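Local coordinates for protein JamJ (Lyngbya majuscula, PDB 5DOZ) that binds NADPH and, as an unusual enoyl-acyl carrier protein reductase of a polyketide synthase, probably forms a cyclopropane ring in its substrate, at residues E79-I84 with E99-G104; A122-L127 with K294-F299; Q30-G35 with F112-P117. One frame throughout, in Å; residues are numbered along the deposited sequence.

Contact 1. Residues E79-I84 with E99-G104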
loop_
_atom_site.group_PDB
_atom_site.type_symbol
_atom_site.label_atom_id
_atom_site.label_comp_id
_atom_site.label_asym_id
_atom_site.label_seq_id
_atom_site.Cartn_x
_atom_site.Cartn_y
_atom_site.Cartn_z
ATOM N N GLU A 79 4.361 -2.914 7.259
ATOM C CA GLU A 79 5.554 -3.110 6.446
ATOM C C GLU A 79 6.714 -2.366 7.110
ATOM O O GLU A 79 6.485 -1.489 7.942
ATOM C CB GLU A 79 5.332 -2.564 5.029
ATOM C CG GLU A 79 4.723 -1.168 5.011
ATOM C CD GLU A 79 4.646 -0.542 3.633
ATOM O OE1 GLU A 79 5.430 -0.935 2.740
ATOM O OE2 GLU A 79 3.793 0.360 3.443
ATOM N N ALA A 80 7.947 -2.701 6.724
ATOM C CA ALA A 80 9.147 -2.050 7.265
ATOM C C ALA A 80 10.402 -2.444 6.492
ATOM O O ALA A 80 10.365 -3.275 5.591
ATOM C CB ALA A 80 9.324 -2.394 8.742
ATOM N N VAL A 81 11.516 -1.826 6.856
ATOM C CA VAL A 81 12.824 -2.300 6.442
ATOM C C VAL A 81 13.631 -2.505 7.722
ATOM O O VAL A 81 13.336 -1.889 8.745
ATOM C CB VAL A 81 13.516 -1.318 5.467
ATOM C CG1 VAL A 81 13.847 0.003 6.151
ATOM C CG2 VAL A 81 14.771 -1.945 4.870
ATOM N N GLY A 82 14.621 -3.391 7.675
ATOM C CA GLY A 82 15.470 -3.624 8.828
ATOM C C GLY A 82 16.539 -4.666 8.585
ATOM O O GLY A 82 16.899 -4.949 7.442
ATOM N N VAL A 83 17.042 -5.236 9.673
ATOM C CA VAL A 83 18.144 -6.185 9.603
ATOM C C VAL A 83 17.827 -7.403 10.466
ATOM O O VAL A 83 17.357 -7.280 11.598
ATOM C CB VAL A 83 19.509 -5.515 9.955
ATOM C CG1 VAL A 83 19.481 -4.869 11.338
ATOM C CG2 VAL A 83 20.664 -6.503 9.837
ATOM N N ILE A 84 18.059 -8.579 9.895
ATOM C CA ILE A 84 17.843 -9.841 10.592
ATOM C C ILE A 84 18.837 -10.004 11.750
ATOM O O ILE A 84 20.053 -9.886 11.569
ATOM C CB ILE A 84 17.922 -11.028 9.604
ATOM C CG1 ILE A 84 16.795 -10.919 8.559
ATOM C CG2 ILE A 84 17.878 -12.359 10.346
ATOM C CD1 ILE A 84 16.747 -12.051 7.553
ATOM N N GLU A 99 19.804 -7.678 5.091
ATOM C CA GLU A 99 18.991 -6.472 5.068
ATOM C C GLU A 99 17.735 -6.737 4.260
ATOM O O GLU A 99 17.800 -7.087 3.079
ATOM C CB GLU A 99 19.778 -5.285 4.517
ATOM C CG GLU A 99 20.692 -4.653 5.554
ATOM C CD GLU A 99 21.538 -3.523 4.998
ATOM O OE1 GLU A 99 21.959 -2.658 5.796
ATOM O OE2 GLU A 99 21.781 -3.495 3.771
ATOM N N VAL A 100 16.591 -6.582 4.920
ATOM C CA VAL A 100 15.329 -7.072 4.391
ATOM C C VAL A 100 14.238 -6.018 4.459
ATOM O O VAL A 100 14.291 -5.097 5.278
ATOM C CB VAL A 100 14.858 -8.362 5.123
ATOM C CG1 VAL A 100 15.851 -9.505 4.918
ATOM C CG2 VAL A 100 14.651 -8.115 6.614
ATOM N N MET A 101 13.264 -6.150 3.567
ATOM C CA MET A 101 12.013 -5.438 3.687
ATOM C C MET A 101 10.993 -6.392 4.297
ATOM O O MET A 101 10.975 -7.587 3.972
ATOM C CB MET A 101 11.542 -4.948 2.318
ATOM C CG MET A 101 12.485 -3.944 1.665
ATOM S SD MET A 101 12.103 -3.692 -0.073
ATOM C CE MET A 101 12.716 -5.202 -0.786
ATOM N N VAL A 102 10.168 -5.874 5.205
ATOM C CA VAL A 102 9.076 -6.653 5.767
ATOM C C VAL A 102 7.797 -6.258 5.043
ATOM O O VAL A 102 7.593 -5.088 4.737
ATOM C CB VAL A 102 8.896 -6.421 7.285
ATOM C CG1 VAL A 102 7.801 -7.329 7.828
ATOM C CG2 VAL A 102 10.199 -6.652 8.039
ATOM N N ILE A 103 6.953 -7.245 4.751
ATOM C CA ILE A 103 5.656 -7.000 4.121
ATOM C C ILE A 103 4.581 -7.837 4.808
ATOM O O ILE A 103 4.704 -9.058 4.916
ATOM C CB ILE A 103 5.649 -7.335 2.605
ATOM C CG1 ILE A 103 6.986 -6.991 1.930
ATOM C CG2 ILE A 103 4.498 -6.628 1.901
ATOM C CD1 ILE A 103 7.863 -8.193 1.654
ATOM N N GLY A 104 3.542 -7.166 5.290
ATOM C CA GLY A 104 2.321 -7.836 5.717
ATOM C C GLY A 104 2.253 -8.288 7.162
ATOM O O GLY A 104 1.427 -9.129 7.508
#

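Contact 2. Residues A122-L127 with K294-F299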
loop_
_atom_site.group_PDB
_atom_site.type_symbol
_atom_site.label_atom_id
_atom_site.label_comp_id
_atom_site.label_asym_id
_atom_site.label_seq_id
_atom_site.Cartn_x
_atom_site.Cartn_y
_atom_site.Cartn_z
ATOM N N ALA A 122 14.506 -9.649 0.077
ATOM C CA ALA A 122 15.818 -9.001 0.100
ATOM C C ALA A 122 15.705 -7.547 -0.322
ATOM O O ALA A 122 14.991 -7.228 -1.274
ATOM C CB ALA A 122 16.790 -9.739 -0.811
ATOM N N LYS A 123 16.398 -6.667 0.396
ATOM C CA LYS A 123 16.517 -5.278 -0.028
ATOM C C LYS A 123 17.431 -5.200 -1.253
ATOM O O LYS A 123 18.484 -5.846 -1.280
ATOM C CB LYS A 123 17.079 -4.403 1.098
ATOM C CG LYS A 123 17.023 -2.906 0.797
ATOM C CD LYS A 123 17.781 -2.063 1.812
ATOM C CE LYS A 123 19.181 -1.709 1.327
ATOM N NZ LYS A 123 20.133 -2.850 1.380
ATOM N N PRO A 124 17.025 -4.421 -2.275
ATOM C CA PRO A 124 17.919 -4.126 -3.398
ATOM C C PRO A 124 19.141 -3.362 -2.898
ATOM O O PRO A 124 19.001 -2.273 -2.340
ATOM C CB PRO A 124 17.067 -3.235 -4.307
ATOM C CG PRO A 124 15.660 -3.504 -3.912
ATOM C CD PRO A 124 15.709 -3.780 -2.442
ATOM N N ALA A 125 20.322 -3.942 -3.095
ATOM C CA ALA A 125 21.567 -3.459 -2.489
ATOM C C ALA A 125 21.969 -2.051 -2.916
ATOM O O ALA A 125 22.652 -1.348 -2.167
ATOM C CB ALA A 125 22.702 -4.441 -2.761
ATOM N N ASN A 126 21.548 -1.643 -4.113
ATOM C CA ASN A 126 21.841 -0.302 -4.626
ATOM C C ASN A 126 21.001 0.813 -3.982
ATOM O O ASN A 126 21.267 1.997 -4.204
ATOM C CB ASN A 126 21.684 -0.268 -6.149
ATOM C CG ASN A 126 20.255 -0.515 -6.590
ATOM O OD1 ASN A 126 19.660 -1.551 -6.269
ATOM N ND2 ASN A 126 19.688 0.440 -7.316
ATOM N N LEU A 127 19.998 0.434 -3.190
ATOM C CA LEU A 127 19.125 1.404 -2.517
ATOM C C LEU A 127 19.495 1.615 -1.052
ATOM O O LEU A 127 20.094 0.742 -0.423
ATOM C CB LEU A 127 17.658 0.967 -2.605
ATOM C CG LEU A 127 16.971 0.970 -3.974
ATOM C CD1 LEU A 127 15.598 0.334 -3.863
ATOM C CD2 LEU A 127 16.862 2.376 -4.544
ATOM N N LYS A 294 9.578 -10.620 -9.695
ATOM C CA LYS A 294 9.188 -9.944 -10.927
ATOM C C LYS A 294 9.423 -8.440 -10.836
ATOM O O LYS A 294 9.154 -7.713 -11.793
ATOM C CB LYS A 294 7.722 -10.250 -11.283
ATOM C CG LYS A 294 7.342 -11.725 -11.153
ATOM C CD LYS A 294 6.451 -12.199 -12.291
ATOM C CE LYS A 294 5.722 -13.494 -11.950
ATOM N NZ LYS A 294 4.527 -13.237 -11.092
ATOM N N LEU A 295 9.935 -7.980 -9.693
ATOM C CA LEU A 295 10.144 -6.547 -9.461
ATOM C C LEU A 295 11.579 -6.129 -9.170
ATOM O O LEU A 295 11.978 -5.026 -9.554
ATOM C CB LEU A 295 9.232 -6.026 -8.338
ATOM C CG LEU A 295 7.765 -5.692 -8.632
ATOM C CD1 LEU A 295 7.101 -5.146 -7.375
ATOM C CD2 LEU A 295 7.605 -4.704 -9.780
ATOM N N ILE A 296 12.346 -6.987 -8.493
ATOM C CA ILE A 296 13.682 -6.609 -7.998
ATOM C C ILE A 296 14.646 -6.161 -9.103
ATOM O O ILE A 296 15.446 -5.250 -8.891
ATOM C CB ILE A 296 14.343 -7.699 -7.101
ATOM C CG1 ILE A 296 15.587 -7.127 -6.391
ATOM C CG2 ILE A 296 14.676 -8.953 -7.904
ATOM C CD1 ILE A 296 16.202 -8.007 -5.319
ATOM N N GLN A 297 14.558 -6.794 -10.268
ATOM C CA GLN A 297 15.458 -6.490 -11.378
ATOM C C GLN A 297 15.202 -5.097 -11.955
ATOM O O GLN A 297 16.134 -4.428 -12.383
ATOM C CB GLN A 297 15.373 -7.570 -12.462
ATOM C CG GLN A 297 15.940 -8.916 -12.021
ATOM C CD GLN A 297 15.353 -10.105 -12.767
ATOM O OE1 GLN A 297 14.461 -9.960 -13.606
ATOM N NE2 GLN A 297 15.855 -11.294 -12.457
ATOM N N CYS A 298 13.941 -4.665 -11.941
ATOM C CA CYS A 298 13.571 -3.311 -12.353
ATOM C C CYS A 298 14.208 -2.240 -11.446
ATOM O O CYS A 298 14.697 -1.217 -11.935
ATOM C CB CYS A 298 12.046 -3.146 -12.377
ATOM S SG CYS A 298 11.098 -4.551 -13.022
ATOM N N PHE A 299 14.200 -2.483 -10.136
ATOM C CA PHE A 299 14.829 -1.581 -9.165
ATOM C C PHE A 299 16.352 -1.645 -9.257
ATOM O O PHE A 299 17.035 -0.633 -9.063
ATOM C CB PHE A 299 14.360 -1.879 -7.730
ATOM C CG PHE A 299 12.946 -1.432 -7.442
ATOM C CD1 PHE A 299 12.650 -0.085 -7.232
ATOM C CD2 PHE A 299 11.908 -2.361 -7.370
ATOM C CE1 PHE A 299 11.348 0.326 -6.969
ATOM C CE2 PHE A 299 10.605 -1.957 -7.106
ATOM C CZ PHE A 299 10.325 -0.612 -6.904
#

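Contact 3. Residues Q30-G35 with F112-P117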
loop_
_atom_site.group_PDB
_atom_site.type_symbol
_atom_site.label_atom_id
_atom_site.label_comp_id
_atom_site.label_asym_id
_atom_site.label_seq_id
_atom_site.Cartn_x
_atom_site.Cartn_y
_atom_site.Cartn_z
ATOM N N GLN A 30 11.658 -11.072 22.635
ATOM C CA GLN A 30 11.031 -12.284 22.133
ATOM C C GLN A 30 12.068 -13.051 21.323
ATOM O O GLN A 30 12.912 -12.451 20.653
ATOM C CB GLN A 30 9.808 -11.944 21.276
ATOM C CG GLN A 30 8.759 -13.050 21.198
ATOM C CD GLN A 30 7.646 -12.895 22.222
ATOM O OE1 GLN A 30 7.070 -11.816 22.373
ATOM N NE2 GLN A 30 7.331 -13.979 22.927
ATOM N N VAL A 31 12.003 -14.376 21.395
ATOM C CA VAL A 31 12.978 -15.242 20.743
ATOM C C VAL A 31 12.312 -15.899 19.537
ATOM O O VAL A 31 11.182 -16.383 19.646
ATOM C CB VAL A 31 13.536 -16.308 21.726
ATOM C CG1 VAL A 31 14.599 -17.177 21.064
ATOM C CG2 VAL A 31 14.118 -15.640 22.964
ATOM N N PRO A 32 12.996 -15.897 18.376
ATOM C CA PRO A 32 12.411 -16.548 17.206
ATOM C C PRO A 32 12.391 -18.064 17.389
ATOM O O PRO A 32 13.443 -18.679 17.595
ATOM C CB PRO A 32 13.351 -16.145 16.064
ATOM C CG PRO A 32 14.654 -15.835 16.729
ATOM C CD PRO A 32 14.299 -15.271 18.073
ATOM N N GLY A 33 11.195 -18.647 17.345
ATOM C CA GLY A 33 11.045 -20.099 17.431
ATOM C C GLY A 33 11.202 -20.752 16.069
ATOM O O GLY A 33 11.699 -20.130 15.131
ATOM N N VAL A 34 10.773 -22.007 15.962
ATOM C CA VAL A 34 10.846 -22.769 14.711
ATOM C C VAL A 34 10.080 -22.065 13.588
ATOM O O VAL A 34 8.931 -21.677 13.762
ATOM C CB VAL A 34 10.311 -24.209 14.905
ATOM C CG1 VAL A 34 10.236 -24.955 13.581
ATOM C CG2 VAL A 34 11.178 -24.970 15.901
ATOM N N GLY A 35 10.734 -21.894 12.444
ATOM C CA GLY A 35 10.133 -21.235 11.290
ATOM C C GLY A 35 9.947 -19.736 11.452
ATOM O O GLY A 35 9.125 -19.132 10.758
ATOM N N PHE A 112 11.629 -4.566 17.467
ATOM C CA PHE A 112 11.914 -5.871 16.893
ATOM C C PHE A 112 10.597 -6.568 16.597
ATOM O O PHE A 112 9.632 -6.437 17.350
ATOM C CB PHE A 112 12.737 -6.731 17.868
ATOM C CG PHE A 112 14.157 -6.260 18.063
ATOM C CD1 PHE A 112 14.451 -5.194 18.913
ATOM C CD2 PHE A 112 15.211 -6.905 17.422
ATOM C CE1 PHE A 112 15.758 -4.761 19.093
ATOM C CE2 PHE A 112 16.523 -6.485 17.609
ATOM C CZ PHE A 112 16.799 -5.412 18.441
ATOM N N ILE A 113 10.553 -7.301 15.493
ATOM C CA ILE A 113 9.392 -8.139 15.206
ATOM C C ILE A 113 9.797 -9.590 15.018
ATOM O O ILE A 113 10.913 -9.883 14.590
ATOM C CB ILE A 113 8.571 -7.659 13.980
ATOM C CG1 ILE A 113 9.350 -7.865 12.674
ATOM C CG2 ILE A 113 8.122 -6.214 14.169
ATOM C CD1 ILE A 113 8.478 -7.871 11.437
ATOM N N ILE A 114 8.884 -10.489 15.368
ATOM C CA ILE A 114 9.014 -11.895 15.024
ATOM C C ILE A 114 8.024 -12.140 13.895
ATOM O O ILE A 114 6.842 -11.816 14.015
ATOM C CB ILE A 114 8.667 -12.829 16.208
ATOM C CG1 ILE A 114 9.469 -12.463 17.471
ATOM C CG2 ILE A 114 8.857 -14.294 15.807
ATOM C CD1 ILE A 114 10.966 -12.692 17.388
ATOM N N CYS A 115 8.512 -12.684 12.790
ATOM C CA CYS A 115 7.645 -12.976 11.663
ATOM C C CYS A 115 8.158 -14.162 10.866
ATOM O O CYS A 115 9.268 -14.645 11.095
ATOM C CB CYS A 115 7.482 -11.747 10.760
ATOM S SG CYS A 115 8.867 -11.446 9.638
ATOM N N SER A 116 7.322 -14.615 9.939
ATOM C CA SER A 116 7.646 -15.680 9.007
ATOM C C SER A 116 8.699 -15.224 8.000
ATOM O O SER A 116 8.748 -14.040 7.644
ATOM C CB SER A 116 6.369 -16.097 8.270
ATOM O OG SER A 116 6.647 -16.968 7.188
ATOM N N PRO A 117 9.550 -16.160 7.540
ATOM C CA PRO A 117 10.464 -15.863 6.436
ATOM C C PRO A 117 9.739 -15.628 5.109
ATOM O O PRO A 117 10.360 -15.181 4.146
ATOM C CB PRO A 117 11.330 -17.124 6.344
ATOM C CG PRO A 117 10.513 -18.198 6.966
ATOM C CD PRO A 117 9.759 -17.518 8.073
#

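Contact 1. Residues E79-I84 with E99-G104
Residues E79-I84 and E99-G104 run antiparallel, their strand axes at 161° and 4.4 Å at closest approach, as the two arms of a beta hairpin in the GroES-like part of the enoyl reductase. The hydrogen-bonded pairs A80-V102 and G82-V100 alternate with the non-hydrogen-bonded pairs E79-I103, V81-M101 and V83-E99. Within A80-V102 the two bonds are unequal: V102 N to A80 O is short, 2.6 Å, and each donor stands above the plane of the carbonyl it meets. The side chains of A80, V100 and V102 lie on one face, and the opposite face carries E79, V81, V83, E99, M101 and I103. V100 contributes most to the first face. Its CG1 touches I84 CD1 at 3.8 Å, and I84 CG1 lies equally near both V100 methyls, and the two side chains cross at about a right angle, with W94 packing on both. An alanine at V100 would remove both methyls and would probably loosen the packing of I84 and W94 at this end of the hairpin. On the other face E79 has an extended chain beyond CG, and its carboxylate is held by outside partners: OE2 forms a salt bridge with R332 and a hydrogen bond with N47, while OE1 accepts the backbone N-H of I137. These contacts fix a buried charge whose side chain is about 7 Å from the bound NADPH, and the cationic partner would probably favour its ionised form. V81 turns CG2 anti to its backbone N, with CG1 in the crowded position (chi1 66°). That places V81 CG2 3.2 Å from V100 O, the carbonyl oxygen that also receives G82 N nearly along its C=O axis.

Contact 2. Residues A122-L127 with K294-F299
The loop that follows strand 120-122 folds into a type I beta turn, P124 to L127, and rests against the first turn of the short helix 296-300, for which L295 takes the N-cap position. The turn is closed by L127 N, bonded to P124 O at 3.0 Å, and it presents P124, N126 and L127 to the helix. I296 and F299, three residues apart, project from the same side of the helix to meet them. P124 touches both: its CG, at the flap of a C-gamma exo ring, is 4.4 Å from I296 CG1 and 4.3 Å from F299 CB, so the tip of the proline bears on F299 CB and on I296 CG1. I296 is fully extended, CG1 anti to the backbone N (chi1 -168°), and this carries its CD1 along the loop to 4.3 Å from A122 O. L127 brings CD1 to 4.5 Å from F299 CD1, approaching the ring obliquely. These are loose van der Waals contacts, and the polar link is modest too. N126 has CG between the backbone N and the carbonyl carbon (chi1 65°), which turns its amide toward the helix, and ND2 gives a weak hydrogen bond of 3.4 Å to F299 O. Helix 296-300 comes shortly before strand 309-313, which pairs with 332-336 in the same sheet as strand 120-122, so the late part of the chain packs back on this sheet. Behind the contact F299 stacks edge-to-face with F139 of helix 136-149 and packs on I135 and L304, while L295 touches F139 and Y143 of that same helix, and A122 ends the strand that pairs with strand 99-103.

Contact 3. Residues Q30-G35 with F112-P117
This is a surface contact with no hydrogen bond across it, in which the loop leading into strand 37-45 of the GroES-like part passes along strand 112-115 and the residues just after it. The touching parts run in nearly the same direction, 19° apart, and a single side chain does most of the work. I114 places CG1 beside its backbone N and anti to its carbonyl carbon (chi1 -53°), then bends again at chi2 (-67°), so its end lies against the loop backbone. I114 CD1 sits 3.8 Å from Q30 O, 4.1 Å from V31 C and 3.9 Å from P32 N, and it also approaches the CD of the P32 ring, so one methyl meets three successive loop residues. Q30 crosses I114 at about a right angle, with aliphatic CG 3.8 Å from I114 CG1. Strand 37-45 ties the two parts together: K38 NZ is hydrogen-bonded to Q30 O, and the backbones of I113 and C115 bond to V39 and V37. At the far end G35, with a positive phi of the kind that suits glycine, directs its carbonyl at a proline ring, and G35 O lies 3.2 Å from P117 CD.

How the contacts relate
Contact 1 is the buried one, two sheet strands joined by regular backbone hydrogen bonds, whereas contact 2 is partly buried and contact 3 lies at the surface; contact 2 packs side chains together with one weak hydrogen bond, while contact 3 has none and lays I114 and P117 against loop backbone. Contacts 1 and 3 share a sheet: strands 79-87 and 112-115 both pair with strand 37-45, and V102 CG1 packs on I113 CD1. Contact 1 meets contact 2 through a salt bridge between E99 OE2 and K123 NZ, and through M101 CE, which packs on A122 O and P124 CD. Contacts 2 and 3 do not touch, their nearest atoms being about 8 Å apart.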